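Local coordinates for protein beta-glucuronidase (Dictyoglomus thermophilum, PDB 6XXW) that probably hydrolyses beta-D-glucuronides, releasing glucuronic acid, as a retaining glycosidase of glycoside hydrolase family 2, at residues F80-Y85 and Q133-E138. Sequence-based numbering, arbitrary orientation.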
loop_
_atom_site.group_PDB
_atom_site.type_symbol
_atom_site.label_atom_id
_atom_site.label_comp_id
_atom_site.label_asym_id
_atom_site.label_seq_id
_atom_site.Cartn_x
_atom_site.Cartn_y
_atom_site.Cartn_z
ATOM N N PHE A 80 6.711 -0.541 -45.152
ATOM C CA PHE A 80 5.458 -1.175 -45.520
ATOM C C PHE A 80 5.471 -1.436 -47.018
ATOM O O PHE A 80 6.190 -0.786 -47.778
ATOM C CB PHE A 80 4.243 -0.334 -45.106
ATOM C CG PHE A 80 4.130 0.983 -45.821
ATOM C CD1 PHE A 80 4.868 2.088 -45.397
ATOM C CD2 PHE A 80 3.272 1.130 -46.901
ATOM C CE1 PHE A 80 4.765 3.305 -46.044
ATOM C CE2 PHE A 80 3.169 2.345 -47.566
ATOM C CZ PHE A 80 3.911 3.441 -47.130
ATOM N N PHE A 81 4.676 -2.416 -47.426
ATOM C CA PHE A 81 4.602 -2.857 -48.810
ATOM C C PHE A 81 3.218 -2.523 -49.342
ATOM O O PHE A 81 2.218 -2.764 -48.663
ATOM C CB PHE A 81 4.879 -4.362 -48.917
ATOM C CG PHE A 81 6.294 -4.739 -48.576
ATOM C CD1 PHE A 81 6.685 -4.900 -47.253
ATOM C CD2 PHE A 81 7.239 -4.914 -49.577
ATOM C CE1 PHE A 81 7.991 -5.226 -46.929
ATOM C CE2 PHE A 81 8.546 -5.239 -49.260
ATOM C CZ PHE A 81 8.924 -5.399 -47.938
ATOM N N ILE A 82 3.163 -1.942 -50.531
ATOM C CA ILE A 82 1.904 -1.618 -51.199
ATOM C C ILE A 82 1.671 -2.666 -52.278
ATOM O O ILE A 82 2.576 -2.903 -53.085
ATOM C CB ILE A 82 1.928 -0.209 -51.816
ATOM C CG1 ILE A 82 2.010 0.869 -50.723
ATOM C CG2 ILE A 82 0.698 -0.008 -52.720
ATOM C CD1 ILE A 82 0.698 1.141 -50.034
ATOM N N PRO A 83 0.505 -3.311 -52.318
ATOM C CA PRO A 83 0.226 -4.276 -53.391
ATOM C C PRO A 83 0.067 -3.589 -54.738
ATOM O O PRO A 83 -0.511 -2.502 -54.835
ATOM C CB PRO A 83 -1.088 -4.931 -52.941
ATOM C CG PRO A 83 -1.206 -4.628 -51.477
ATOM C CD PRO A 83 -0.545 -3.303 -51.285
ATOM N N VAL A 84 0.574 -4.241 -55.791
ATOM C CA VAL A 84 0.469 -3.672 -57.136
ATOM C C VAL A 84 -0.981 -3.396 -57.489
ATOM O O VAL A 84 -1.275 -2.481 -58.268
ATOM C CB VAL A 84 1.109 -4.603 -58.190
ATOM C CG1 VAL A 84 2.617 -4.422 -58.226
ATOM C CG2 VAL A 84 0.717 -6.062 -57.928
ATOM N N TYR A 85 -1.909 -4.172 -56.926
ATOM C CA TYR A 85 -3.322 -4.036 -57.244
ATOM C C TYR A 85 -3.957 -2.801 -56.623
ATOM O O TYR A 85 -5.129 -2.528 -56.901
ATOM C CB TYR A 85 -4.076 -5.290 -56.792
ATOM C CG TYR A 85 -3.658 -6.542 -57.531
ATOM C CD1 TYR A 85 -2.658 -7.379 -57.039
ATOM C CD2 TYR A 85 -4.223 -6.856 -58.758
ATOM C CE1 TYR A 85 -2.288 -8.528 -57.740
ATOM C CE2 TYR A 85 -3.876 -8.002 -59.446
ATOM C CZ TYR A 85 -2.903 -8.825 -58.944
ATOM O OH TYR A 85 -2.546 -9.951 -59.659
ATOM N N GLN A 133 6.358 -2.931 -53.887
ATOM C CA GLN A 133 7.712 -2.799 -53.378
ATOM C C GLN A 133 7.677 -2.224 -51.968
ATOM O O GLN A 133 6.630 -1.807 -51.466
ATOM C CB GLN A 133 8.562 -1.905 -54.280
ATOM C CG GLN A 133 8.726 -2.403 -55.703
ATOM C CD GLN A 133 9.260 -1.324 -56.616
ATOM O OE1 GLN A 133 8.497 -0.614 -57.283
ATOM N NE2 GLN A 133 10.576 -1.178 -56.642
ATOM N N GLU A 134 8.853 -2.186 -51.347
ATOM C CA GLU A 134 9.001 -1.604 -50.020
ATOM C C GLU A 134 8.815 -0.087 -50.058
ATOM O O GLU A 134 9.233 0.591 -51.001
ATOM C CB GLU A 134 10.379 -1.939 -49.443
ATOM C CG GLU A 134 10.528 -1.582 -47.961
ATOM C CD GLU A 134 11.977 -1.566 -47.504
ATOM O OE1 GLU A 134 12.873 -1.468 -48.372
ATOM O OE2 GLU A 134 12.218 -1.652 -46.282
ATOM N N ASN A 135 8.171 0.438 -49.023
ATOM C CA ASN A 135 8.017 1.866 -48.821
ATOM C C ASN A 135 8.438 2.189 -47.394
ATOM O O ASN A 135 8.483 1.308 -46.534
ATOM C CB ASN A 135 6.579 2.305 -49.063
ATOM C CG ASN A 135 6.146 2.089 -50.496
ATOM O OD1 ASN A 135 6.081 3.031 -51.280
ATOM N ND2 ASN A 135 5.863 0.838 -50.850
ATOM N N ILE A 136 8.764 3.455 -47.155
ATOM C CA ILE A 136 9.174 3.929 -45.833
ATOM C C ILE A 136 8.244 5.069 -45.430
ATOM O O ILE A 136 8.117 6.057 -46.161
ATOM C CB ILE A 136 10.638 4.404 -45.821
ATOM C CG1 ILE A 136 11.576 3.291 -46.299
ATOM C CG2 ILE A 136 11.027 4.943 -44.446
ATOM C CD1 ILE A 136 11.495 2.039 -45.483
ATOM N N ILE A 137 7.597 4.935 -44.276
ATOM C CA ILE A 137 6.866 6.041 -43.676
ATOM C C ILE A 137 7.681 6.581 -42.511
ATOM O O ILE A 137 8.253 5.814 -41.717
ATOM C CB ILE A 137 5.455 5.632 -43.221
ATOM C CG1 ILE A 137 4.821 6.804 -42.455
ATOM C CG2 ILE A 137 5.509 4.361 -42.376
ATOM C CD1 ILE A 137 3.340 6.665 -42.231
ATOM N N GLU A 138 7.767 7.898 -42.423
ATOM C CA GLU A 138 8.380 8.536 -41.269
ATOM C C GLU A 138 7.431 9.599 -40.746
ATOM O O GLU A 138 6.830 10.345 -41.524
ATOM C CB GLU A 138 9.742 9.137 -41.624
ATOM C CG GLU A 138 10.768 8.075 -42.009
ATOM C CD GLU A 138 12.059 8.668 -42.513
ATOM O OE1 GLU A 138 13.020 8.743 -41.713
ATOM O OE2 GLU A 138 12.106 9.064 -43.703
#
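Phe80 and Asn135 form an antiparallel hydrogen-bonded pair: Phe80 N donates to Asn135 O at 2.9 Å, and Asn135 N to Phe80 O at 2.6 Å. Asn135 OD1 takes two donors, Asn130 N and Asn107 ND2, which hold the buried amide, while its ND2 adds only a weak bond to Phe80 O (3.5 Å). With chi1 at 65°, Phe80 CG sits between its backbone N and carbonyl carbon, which swings the ring across to the partner strand; there Asn135 CB lies over one face, 3.6 Å from the centroid, and Ile137 N meets the edge. Ile137 CB packs against Phe80 CE1 at 3.7 Å. Replacing Phe80 with alanine would remove the ring and is likely to open a gap beneath Asn135 and beside Ile137, and Leu35 of strand 32-43 would lose a neighbour. On the other face of the sheet, the Phe81 ring lies against the Glu134 backbone, whose CA makes an off-centre CH-pi contact, 4.1 Å from the ring centroid; Glu134 OE2 is hydrogen-bonded to Ser79 OG. Where strand 73-81 ends and strand 134-142 begins in the sugar-binding domain, Phe80 O is thus gripped by a short backbone bond and a weak side-chain one, with the two rings packed on opposite sheet faces.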